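23S rRNA-specific endonuclease VapC20 (Mycobacterium tuberculosis H37Rv, PDB 5WZF) cleaves 23S rRNA within the sarcin-ricin loop as a magnesium-dependent PIN-domain endoribonuclease, acting as the toxin of a type II toxin-antitoxin system. Local coordinates at residues Phe115-Met118 with Arg119-Ile123; Ala31-Gly34 with Thr35-Leu39; Ser20-Ala23 with Ala24-Asn27. All coordinates share one frame; numbering follows the deposited sequence.

Contact 1: Phe115-Met118 with Arg119-Ile123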
ATOM      1  N   PHE B 115       7.777  -1.897  10.200  1.00 15.92           N
ATOM      2  CA  PHE B 115       8.818  -2.449  11.061  1.00 16.57           C
ATOM      3  C   PHE B 115      10.145  -1.752  10.795  1.00 17.50           C
ATOM      4  O   PHE B 115      10.891  -1.438  11.721  1.00 16.79           O
ATOM      5  CB  PHE B 115       8.974  -3.958  10.845  1.00 13.57           C
ATOM      6  CG  PHE B 115       7.712  -4.743  11.069  1.00 15.21           C
ATOM      7  CD1 PHE B 115       6.694  -4.247  11.875  1.00 14.21           C
ATOM      8  CD2 PHE B 115       7.544  -5.985  10.472  1.00 15.36           C
ATOM      9  CE1 PHE B 115       5.535  -4.974  12.079  1.00 12.36           C
ATOM     10  CE2 PHE B 115       6.389  -6.718  10.672  1.00 14.68           C
ATOM     11  CZ  PHE B 115       5.378  -6.212  11.473  1.00 14.27           C
ATOM     12  N   ALA B 116      10.430  -1.517   9.517  1.00 15.41           N
ATOM     13  CA  ALA B 116      11.677  -0.882   9.108  1.00 16.72           C
ATOM     14  C   ALA B 116      11.757   0.562   9.584  1.00 16.68           C
ATOM     15  O   ALA B 116      12.828   1.038   9.964  1.00 18.29           O
ATOM     16  CB  ALA B 116      11.832  -0.951   7.594  1.00 16.87           C
ATOM     17  N   VAL B 117      10.627   1.263   9.558  1.00 16.34           N
ATOM     18  CA  VAL B 117      10.581   2.636  10.047  1.00 14.37           C
ATOM     19  C   VAL B 117      10.855   2.664  11.547  1.00 14.89           C
ATOM     20  O   VAL B 117      11.623   3.496  12.032  1.00 17.36           O
ATOM     21  CB  VAL B 117       9.219   3.312   9.752  1.00 16.46           C
ATOM     22  CG1 VAL B 117       9.111   4.644  10.487  1.00 17.23           C
ATOM     23  CG2 VAL B 117       9.031   3.514   8.249  1.00 17.39           C
ATOM     24  N   MET B 118      10.236   1.740  12.281  1.00 14.72           N
ATOM     25  CA  MET B 118      10.392   1.701  13.731  1.00 17.73           C
ATOM     26  C   MET B 118      11.832   1.369  14.121  1.00 20.14           C
ATOM     27  O   MET B 118      12.365   1.933  15.075  1.00 22.63           O
ATOM     28  CB  MET B 118       9.419   0.693  14.354  1.00 17.40           C
ATOM     29  CG  MET B 118       7.946   1.087  14.219  1.00 13.69           C
ATOM     30  SD  MET B 118       6.798  -0.120  14.927  1.00 16.52           S
ATOM     31  CE  MET B 118       7.141   0.056  16.679  1.00 16.69           C
ATOM     32  N   ARG B 119      12.461   0.464  13.375  1.00 20.11           N
ATOM     33  CA  ARG B 119      13.864   0.142  13.608  1.00 19.96           C
ATOM     34  C   ARG B 119      14.740   1.363  13.344  1.00 21.57           C
ATOM     35  O   ARG B 119      15.659   1.655  14.106  1.00 24.92           O
ATOM     36  CB  ARG B 119      14.318  -1.030  12.732  1.00 21.44           C
ATOM     37  CG  ARG B 119      13.735  -2.381  13.121  1.00 22.62           C
ATOM     38  CD  ARG B 119      14.514  -3.531  12.477  1.00 29.29           C
ATOM     39  NE  ARG B 119      14.489  -3.486  11.016  1.00 29.94           N
ATOM     40  CZ  ARG B 119      13.518  -4.000  10.265  1.00 30.00           C
ATOM     41  NH1 ARG B 119      12.481  -4.601  10.837  1.00 27.80           N
ATOM     42  NH2 ARG B 119      13.583  -3.914   8.941  1.00 24.61           N
ATOM     43  N   LYS B 120      14.447   2.071  12.258  1.00 20.75           N
ATOM     44  CA  LYS B 120      15.204   3.263  11.895  1.00 23.24           C
ATOM     45  C   LYS B 120      15.062   4.360  12.945  1.00 24.58           C
ATOM     46  O   LYS B 120      16.036   5.018  13.311  1.00 29.00           O
ATOM     47  CB  LYS B 120      14.749   3.787  10.528  1.00 26.94           C
ATOM     48  CG  LYS B 120      15.306   5.160  10.173  1.00 34.73           C
ATOM     49  CD  LYS B 120      14.706   5.698   8.880  1.00 35.58           C
ATOM     50  CE  LYS B 120      15.203   7.109   8.585  1.00 41.20           C
ATOM     51  NZ  LYS B 120      14.675   7.631   7.289  1.00 43.39           N
ATOM     52  N   LYS B 121      13.841   4.543  13.437  1.00 23.37           N
ATOM     53  CA  LYS B 121      13.541   5.635  14.354  1.00 27.43           C
ATOM     54  C   LYS B 121      13.724   5.252  15.820  1.00 31.01           C
ATOM     55  O   LYS B 121      13.609   6.098  16.705  1.00 32.27           O
ATOM     56  CB  LYS B 121      12.115   6.131  14.125  1.00 24.03           C
ATOM     57  CG  LYS B 121      11.889   6.729  12.749  1.00 26.29           C
ATOM     58  CD  LYS B 121      12.720   7.985  12.560  1.00 33.38           C
ATOM     59  CE  LYS B 121      12.426   8.656  11.228  1.00 41.48           C
ATOM     60  NZ  LYS B 121      13.197   9.924  11.064  1.00 48.20           N
ATOM     61  N   GLY B 122      14.009   3.979  16.074  1.00 24.08           N
ATOM     62  CA  GLY B 122      14.227   3.516  17.434  1.00 25.54           C
ATOM     63  C   GLY B 122      12.940   3.463  18.233  1.00 25.05           C
ATOM     64  O   GLY B 122      12.936   3.666  19.447  1.00 28.06           O
ATOM     65  N   ILE B 123      11.844   3.182  17.541  1.00 20.77           N
ATOM     66  CA  ILE B 123      10.529   3.096  18.165  1.00 21.76           C
ATOM     67  C   ILE B 123      10.215   1.648  18.518  1.00 21.17           C
ATOM     68  O   ILE B 123      10.398   0.750  17.698  1.00 22.07           O
ATOM     69  CB  ILE B 123       9.435   3.652  17.235  1.00 21.63           C
ATOM     70  CG1 ILE B 123       9.732   5.112  16.884  1.00 27.49           C
ATOM     71  CG2 ILE B 123       8.057   3.516  17.873  1.00 19.20           C
ATOM     72  CD1 ILE B 123       8.839   5.676  15.802  1.00 28.31           C
TER

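Contact 2: Ala31-Gly34 with Thr35-Leu39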
ATOM      1  N   ALA B  31     -15.488  -2.032  16.080  1.00 23.79           N
ATOM      2  CA  ALA B  31     -15.651  -2.650  17.391  1.00 25.43           C
ATOM      3  C   ALA B  31     -14.626  -2.133  18.396  1.00 21.75           C
ATOM      4  O   ALA B  31     -14.885  -2.103  19.598  1.00 24.86           O
ATOM      5  CB  ALA B  31     -15.557  -4.161  17.277  1.00 25.10           C
ATOM      6  N   ARG B  32     -13.468  -1.715  17.897  1.00 21.57           N
ATOM      7  CA  ARG B  32     -12.390  -1.241  18.761  1.00 21.11           C
ATOM      8  C   ARG B  32     -12.309   0.285  18.812  1.00 20.38           C
ATOM      9  O   ARG B  32     -11.311   0.842  19.272  1.00 20.11           O
ATOM     10  CB  ARG B  32     -11.049  -1.823  18.296  1.00 23.79           C
ATOM     11  CG  ARG B  32     -10.941  -3.334  18.467  1.00 31.80           C
ATOM     12  CD  ARG B  32      -9.525  -3.834  18.227  1.00 37.25           C
ATOM     13  NE  ARG B  32      -9.210  -3.953  16.806  1.00 40.86           N
ATOM     14  CZ  ARG B  32      -8.777  -5.069  16.229  1.00 42.34           C
ATOM     15  NH1 ARG B  32      -8.604  -6.165  16.956  1.00 48.81           N
ATOM     16  NH2 ARG B  32      -8.512  -5.088  14.932  1.00 41.63           N
ATOM     17  N   HIS B  33     -13.359   0.958  18.352  1.00 19.02           N
ATOM     18  CA  HIS B  33     -13.368   2.423  18.303  1.00 17.71           C
ATOM     19  C   HIS B  33     -13.200   3.052  19.684  1.00 19.41           C
ATOM     20  O   HIS B  33     -12.417   3.989  19.856  1.00 18.70           O
ATOM     21  CB  HIS B  33     -14.660   2.933  17.664  1.00 17.75           C
ATOM     22  CG  HIS B  33     -14.729   4.425  17.560  1.00 21.69           C
ATOM     23  ND1 HIS B  33     -13.873   5.155  16.763  1.00 19.33           N
ATOM     24  CD2 HIS B  33     -15.538   5.324  18.168  1.00 21.09           C
ATOM     25  CE1 HIS B  33     -14.158   6.440  16.881  1.00 18.60           C
ATOM     26  NE2 HIS B  33     -15.166   6.569  17.724  1.00 21.87           N
ATOM     27  N   GLY B  34     -13.940   2.540  20.661  1.00 22.31           N
ATOM     28  CA  GLY B  34     -13.844   3.035  22.023  1.00 25.44           C
ATOM     29  C   GLY B  34     -12.447   2.856  22.585  1.00 25.09           C
ATOM     30  O   GLY B  34     -11.888   3.769  23.189  1.00 25.12           O
ATOM     31  N   THR B  35     -11.882   1.670  22.369  1.00 25.99           N
ATOM     32  CA  THR B  35     -10.528   1.363  22.817  1.00 24.82           C
ATOM     33  C   THR B  35      -9.510   2.287  22.157  1.00 22.24           C
ATOM     34  O   THR B  35      -8.571   2.756  22.803  1.00 22.82           O
ATOM     35  CB  THR B  35     -10.158  -0.102  22.514  1.00 27.48           C
ATOM     36  OG1 THR B  35     -11.036  -0.976  23.236  1.00 32.47           O
ATOM     37  CG2 THR B  35      -8.722  -0.389  22.921  1.00 29.65           C
ATOM     38  N   ALA B  36      -9.706   2.546  20.868  1.00 20.95           N
ATOM     39  CA  ALA B  36      -8.830   3.445  20.122  1.00 19.95           C
ATOM     40  C   ALA B  36      -8.857   4.861  20.695  1.00 20.01           C
ATOM     41  O   ALA B  36      -7.813   5.490  20.863  1.00 19.09           O
ATOM     42  CB  ALA B  36      -9.220   3.466  18.647  1.00 17.99           C
ATOM     43  N   LYS B  37     -10.053   5.361  20.997  1.00 20.80           N
ATOM     44  CA  LYS B  37     -10.188   6.715  21.523  1.00 21.03           C
ATOM     45  C   LYS B  37      -9.507   6.861  22.879  1.00 23.75           C
ATOM     46  O   LYS B  37      -8.899   7.891  23.165  1.00 24.50           O
ATOM     47  CB  LYS B  37     -11.662   7.118  21.632  1.00 24.10           C
ATOM     48  CG  LYS B  37     -12.314   7.426  20.294  1.00 28.17           C
ATOM     49  CD  LYS B  37     -13.594   8.226  20.474  1.00 35.86           C
ATOM     50  CE  LYS B  37     -14.603   7.480  21.327  1.00 39.09           C
ATOM     51  NZ  LYS B  37     -15.886   8.229  21.432  1.00 44.11           N
ATOM     52  N   ARG B  38      -9.606   5.828  23.709  1.00 25.15           N
ATOM     53  CA  ARG B  38      -8.966   5.853  25.021  1.00 27.27           C
ATOM     54  C   ARG B  38      -7.447   5.874  24.874  1.00 26.35           C
ATOM     55  O   ARG B  38      -6.758   6.625  25.565  1.00 28.11           O
ATOM     56  CB  ARG B  38      -9.403   4.654  25.867  1.00 31.54           C
ATOM     57  CG  ARG B  38     -10.861   4.707  26.305  1.00 42.10           C
ATOM     58  CD  ARG B  38     -11.160   3.683  27.394  1.00 52.04           C
ATOM     59  NE  ARG B  38     -10.979   2.308  26.936  1.00 57.19           N
ATOM     60  CZ  ARG B  38     -11.919   1.593  26.328  1.00 61.66           C
ATOM     61  NH1 ARG B  38     -13.115   2.120  26.102  1.00 62.29           N
ATOM     62  NH2 ARG B  38     -11.667   0.347  25.946  1.00 64.19           N
ATOM     63  N   LEU B  39      -6.932   5.051  23.967  1.00 24.18           N
ATOM     64  CA  LEU B  39      -5.500   5.016  23.697  1.00 25.83           C
ATOM     65  C   LEU B  39      -5.006   6.339  23.124  1.00 27.41           C
ATOM     66  O   LEU B  39      -3.925   6.811  23.473  1.00 26.23           O
ATOM     67  CB  LEU B  39      -5.161   3.879  22.731  1.00 26.07           C
ATOM     68  CG  LEU B  39      -5.148   2.476  23.332  1.00 25.88           C
ATOM     69  CD1 LEU B  39      -5.045   1.425  22.235  1.00 27.49           C
ATOM     70  CD2 LEU B  39      -3.998   2.350  24.314  1.00 26.85           C
TER
HETATM   71  O   HOH W   1     -13.829  -0.412  21.789  1.00 28.80           O
HETATM   72  O   HOH W   2     -16.604   8.795  18.216  1.00 38.50           O

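Contact 3: Ser20-Ala23 with Ala24-Asn27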
ATOM      1  N   SER B  20      -4.386  -0.529  11.467  1.00 13.92           N
ATOM      2  CA  SER B  20      -5.407  -1.144  12.309  1.00 14.41           C
ATOM      3  C   SER B  20      -5.914  -0.153  13.351  1.00 17.33           C
ATOM      4  O   SER B  20      -7.096  -0.157  13.698  1.00 15.52           O
ATOM      5  CB  SER B  20      -4.867  -2.409  12.983  1.00 15.59           C
ATOM      6  OG  SER B  20      -3.670  -2.146  13.689  1.00 16.15           O
ATOM      7  N   PHE B  21      -5.028   0.716  13.828  1.00 15.39           N
ATOM      8  CA  PHE B  21      -5.431   1.714  14.813  1.00 14.60           C
ATOM      9  C   PHE B  21      -6.157   2.891  14.159  1.00 13.26           C
ATOM     10  O   PHE B  21      -7.208   3.312  14.645  1.00 14.30           O
ATOM     11  CB  PHE B  21      -4.232   2.230  15.611  1.00 16.40           C
ATOM     12  CG  PHE B  21      -4.611   3.208  16.691  1.00 16.75           C
ATOM     13  CD1 PHE B  21      -4.945   2.763  17.960  1.00 17.60           C
ATOM     14  CD2 PHE B  21      -4.663   4.569  16.427  1.00 17.31           C
ATOM     15  CE1 PHE B  21      -5.312   3.656  18.947  1.00 20.28           C
ATOM     16  CE2 PHE B  21      -5.033   5.465  17.410  1.00 20.20           C
ATOM     17  CZ  PHE B  21      -5.356   5.009  18.671  1.00 19.76           C
ATOM     18  N   TRP B  22      -5.596   3.423  13.076  1.00 12.73           N
ATOM     19  CA  TRP B  22      -6.223   4.542  12.376  1.00 12.69           C
ATOM     20  C   TRP B  22      -7.648   4.199  11.956  1.00 13.76           C
ATOM     21  O   TRP B  22      -8.560   5.020  12.071  1.00 15.52           O
ATOM     22  CB  TRP B  22      -5.430   4.942  11.128  1.00 13.75           C
ATOM     23  CG  TRP B  22      -4.124   5.663  11.329  1.00 13.37           C
ATOM     24  CD1 TRP B  22      -2.942   5.371  10.713  1.00 14.58           C
ATOM     25  CD2 TRP B  22      -3.873   6.812  12.149  1.00 15.83           C
ATOM     26  NE1 TRP B  22      -1.967   6.251  11.109  1.00 18.94           N
ATOM     27  CE2 TRP B  22      -2.512   7.150  11.990  1.00 17.78           C
ATOM     28  CE3 TRP B  22      -4.659   7.584  13.011  1.00 17.23           C
ATOM     29  CZ2 TRP B  22      -1.921   8.219  12.659  1.00 15.92           C
ATOM     30  CZ3 TRP B  22      -4.070   8.645  13.677  1.00 19.19           C
ATOM     31  CH2 TRP B  22      -2.715   8.953  13.495  1.00 19.32           C
ATOM     32  N   ALA B  23      -7.825   2.980  11.453  1.00 17.96           N
ATOM     33  CA  ALA B  23      -9.126   2.520  10.981  1.00 18.42           C
ATOM     34  C   ALA B  23     -10.131   2.431  12.120  1.00 18.29           C
ATOM     35  O   ALA B  23     -11.303   2.755  11.946  1.00 19.01           O
ATOM     36  CB  ALA B  23      -8.995   1.175  10.294  1.00 23.37           C
ATOM     37  N   ALA B  24      -9.669   1.982  13.283  1.00 15.27           N
ATOM     38  CA  ALA B  24     -10.532   1.913  14.455  1.00 16.69           C
ATOM     39  C   ALA B  24     -10.885   3.311  14.956  1.00 18.25           C
ATOM     40  O   ALA B  24     -12.003   3.557  15.396  1.00 18.88           O
ATOM     41  CB  ALA B  24      -9.867   1.107  15.564  1.00 17.07           C
ATOM     42  N   LEU B  25      -9.924   4.225  14.894  1.00 16.33           N
ATOM     43  CA  LEU B  25     -10.144   5.578  15.397  1.00 19.92           C
ATOM     44  C   LEU B  25     -11.072   6.367  14.479  1.00 19.38           C
ATOM     45  O   LEU B  25     -11.915   7.137  14.945  1.00 22.20           O
ATOM     46  CB  LEU B  25      -8.810   6.314  15.560  1.00 19.66           C
ATOM     47  CG  LEU B  25      -8.860   7.636  16.329  1.00 19.16           C
ATOM     48  CD1 LEU B  25      -9.300   7.396  17.768  1.00 21.22           C
ATOM     49  CD2 LEU B  25      -7.510   8.335  16.286  1.00 22.45           C
ATOM     50  N   GLY B  26     -10.920   6.167  13.174  1.00 20.78           N
ATOM     51  CA  GLY B  26     -11.675   6.926  12.192  1.00 22.11           C
ATOM     52  C   GLY B  26     -13.002   6.305  11.795  1.00 21.26           C
ATOM     53  O   GLY B  26     -13.675   6.799  10.893  1.00 22.91           O
ATOM     54  N   ASN B  27     -13.376   5.222  12.466  1.00 20.73           N
ATOM     55  CA  ASN B  27     -14.644   4.552  12.208  1.00 24.11           C
ATOM     56  C   ASN B  27     -15.379   4.292  13.514  1.00 26.81           C
ATOM     57  O   ASN B  27     -15.021   3.385  14.263  1.00 21.31           O
ATOM     58  CB  ASN B  27     -14.410   3.245  11.446  1.00 22.28           C
ATOM     59  CG  ASN B  27     -15.677   2.422  11.265  1.00 30.94           C
ATOM     60  OD1 ASN B  27     -16.796   2.927  11.382  1.00 31.79           O
ATOM     61  ND2 ASN B  27     -15.502   1.143  10.959  1.00 33.18           N
TER
HETATM   62  O   HOH W   3     -12.612   0.309  10.851  1.00 19.04           O

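Contact 1: Phe115-Met118 with Arg119-Ile123
M118 meets I123 where helix 109-121 runs out, and the two side chains cross at about a right angle. The terminal methyl does the touching: M118 CE lies 3.8 Å from I123 CG2. M118 runs straight through chi2 and then bends at chi3 (69°), which brings CE toward I123, two residues past the helix end. The same methyl also borders the I123 carbonyl, with M118 CE 3.5 Å from I123 O. On the backbone, M118 O accepts the amide of I123 at 2.8 Å from its N, with an N-H...O angle of 152°, and receives a much more bent, weak bond from G122 N.

This six-to-one bond, the positive phi of G122 (72°) and the apolar M118-I123 pair identify a Schellman motif; its inner five-to-two bond, G122 N to R119 O, is present but weak at 3.5 Å. The motif ends the helix and sends the chain toward strand 125-127 of the parallel PIN-domain sheet. F16, on the neighbouring strand 14-17, touches both M118 and I123.

R119 works in the other direction along the same helix. Its chain bends at chi3, laying the guanidinium back over the preceding turn. One face of that group, toward its rim, rests above F115 O and A116 CA, each 3.6 Å from the plane. R119 NH1 approaches F115 CB at 3.6 Å, while R119 NH2 is 3.7 Å from A116 CB. NH2 is also hydrogen-bonded to Q94 of helix 89-101, which gives the polar end a definite partner and helps to fix its rotation. F115 O, which lies against the guanidinium, also accepts from R119 N at 3.0 Å. The F115 ring meets W98 and F133 edge-to-face.

Contact 2: Ala31-Gly34 with Thr35-Leu39
K37 crosses H33 obliquely, one turn on in the helix, and its contacts change atom by atom. CB sits beside two carbonyl oxygens of the preceding turn, H33 O and G34 O. K37 CG is closest to the first of these, 3.5 Å from H33 O. It also comes over one face of the imidazole, 4.2 Å from the H33 ring centroid and 22° off the ring normal, a CH-pi contact displaced toward the rim. CD, still on the same face side, follows, with K37 CD 3.6 Å from H33 NE2. CE continues past NE2 and CD2, following the bend at chi3 (-59°). At the tip, K37 NZ stands 4.1 Å from H33 NE2 and does not bond it directly. A water in the ring plane joins them: it is 2.7 Å from H33 NE2 and accepts a weak bond from K37 NZ. The nearby ammonium would probably disfavour a second positive charge on the imidazole.

These side chains occupy the opening turns of helix 33-41, which packs beside helix 19-25 in the PIN domain. With its CG anti to the backbone N (chi1 -179°), H33 directs ND1 to a hydrogen bond with A24 O of that neighbouring helix, so the ring has polar partners at both nitrogens.

R32 holds the N-cap position. Its carbonyl begins the helical bonding, R32 O accepting from A36 N at 2.8 Å. The amide of T35 is met by another water, 2.9 Å from T35 N, which donates to A31 O and thereby ties the incoming loop to the first turn. The R32 guanidinium forms a salt bridge with D130. Farther along, R38 bends back so that one guanidinium face lies over G34 O, 3.5 Å below its plane, with T35 CA under the same group.

Contact 3: Ser20-Ala23 with Ala24-Asn27
W22 O receives the amide of G26 at 2.8 Å from its N, with an N-H...O angle of 150°. One residue back, L25 N donates to F21 O at 2.9 Å. The bond before that, A24 N to S20 O, is stretched to 3.4 Å and weak.

L25 is the side chain that joins the turns. Its CG is anti to the backbone N (chi1 -169°), as is that of F21, and the two side chains lie side by side, pointing the same way. L25 CD2 approaches F21 CE2 obliquely at 4.0 Å. The same methyl stands near the plane of the W22 indole, at its edge, with W22 CZ3 4.3 Å from L25 CD2. The indole nitrogen of W22 is engaged by T49 of strand 46-50.

This short helix, 19-25, follows strand 14-17, the central strand of the parallel PIN-domain sheet. S20 OG hydrogen-bonds D18 OD2, and D18 is a predicted magnesium ligand, so the first turn probably helps position that carboxylate.

Beyond L25, G26 is the first residue to leave helical geometry. The chain then brings N27 CB to 3.2 Å from A23 O. A water bridges the two residues, accepting from N27 ND2 at 3.0 Å and donating only a weak bond to A23 O; N27 OD1 takes the amide of G29.

How the contacts relate
Contacts 2 and 3 are neighbours, with centres 8 Å apart, on successive helices joined by a short connection. Besides the bond of the H33 ring to the earlier helix, they touch where H33 CE1 lies 3.0 Å from L25 O and F21 CZ lies 3.3 Å from A36 O. Contact 1 sits on the opposite side of the chain's centre, its nearest atoms about 10 Å from contact 3 and about 13 Å from contact 2. The predicted magnesium ligands D18 and D111 relate them: the S20 side chain is about 3 Å from that of D18, F115 about 4 Å from that of D111, and R32 about 8 Å from that of D18.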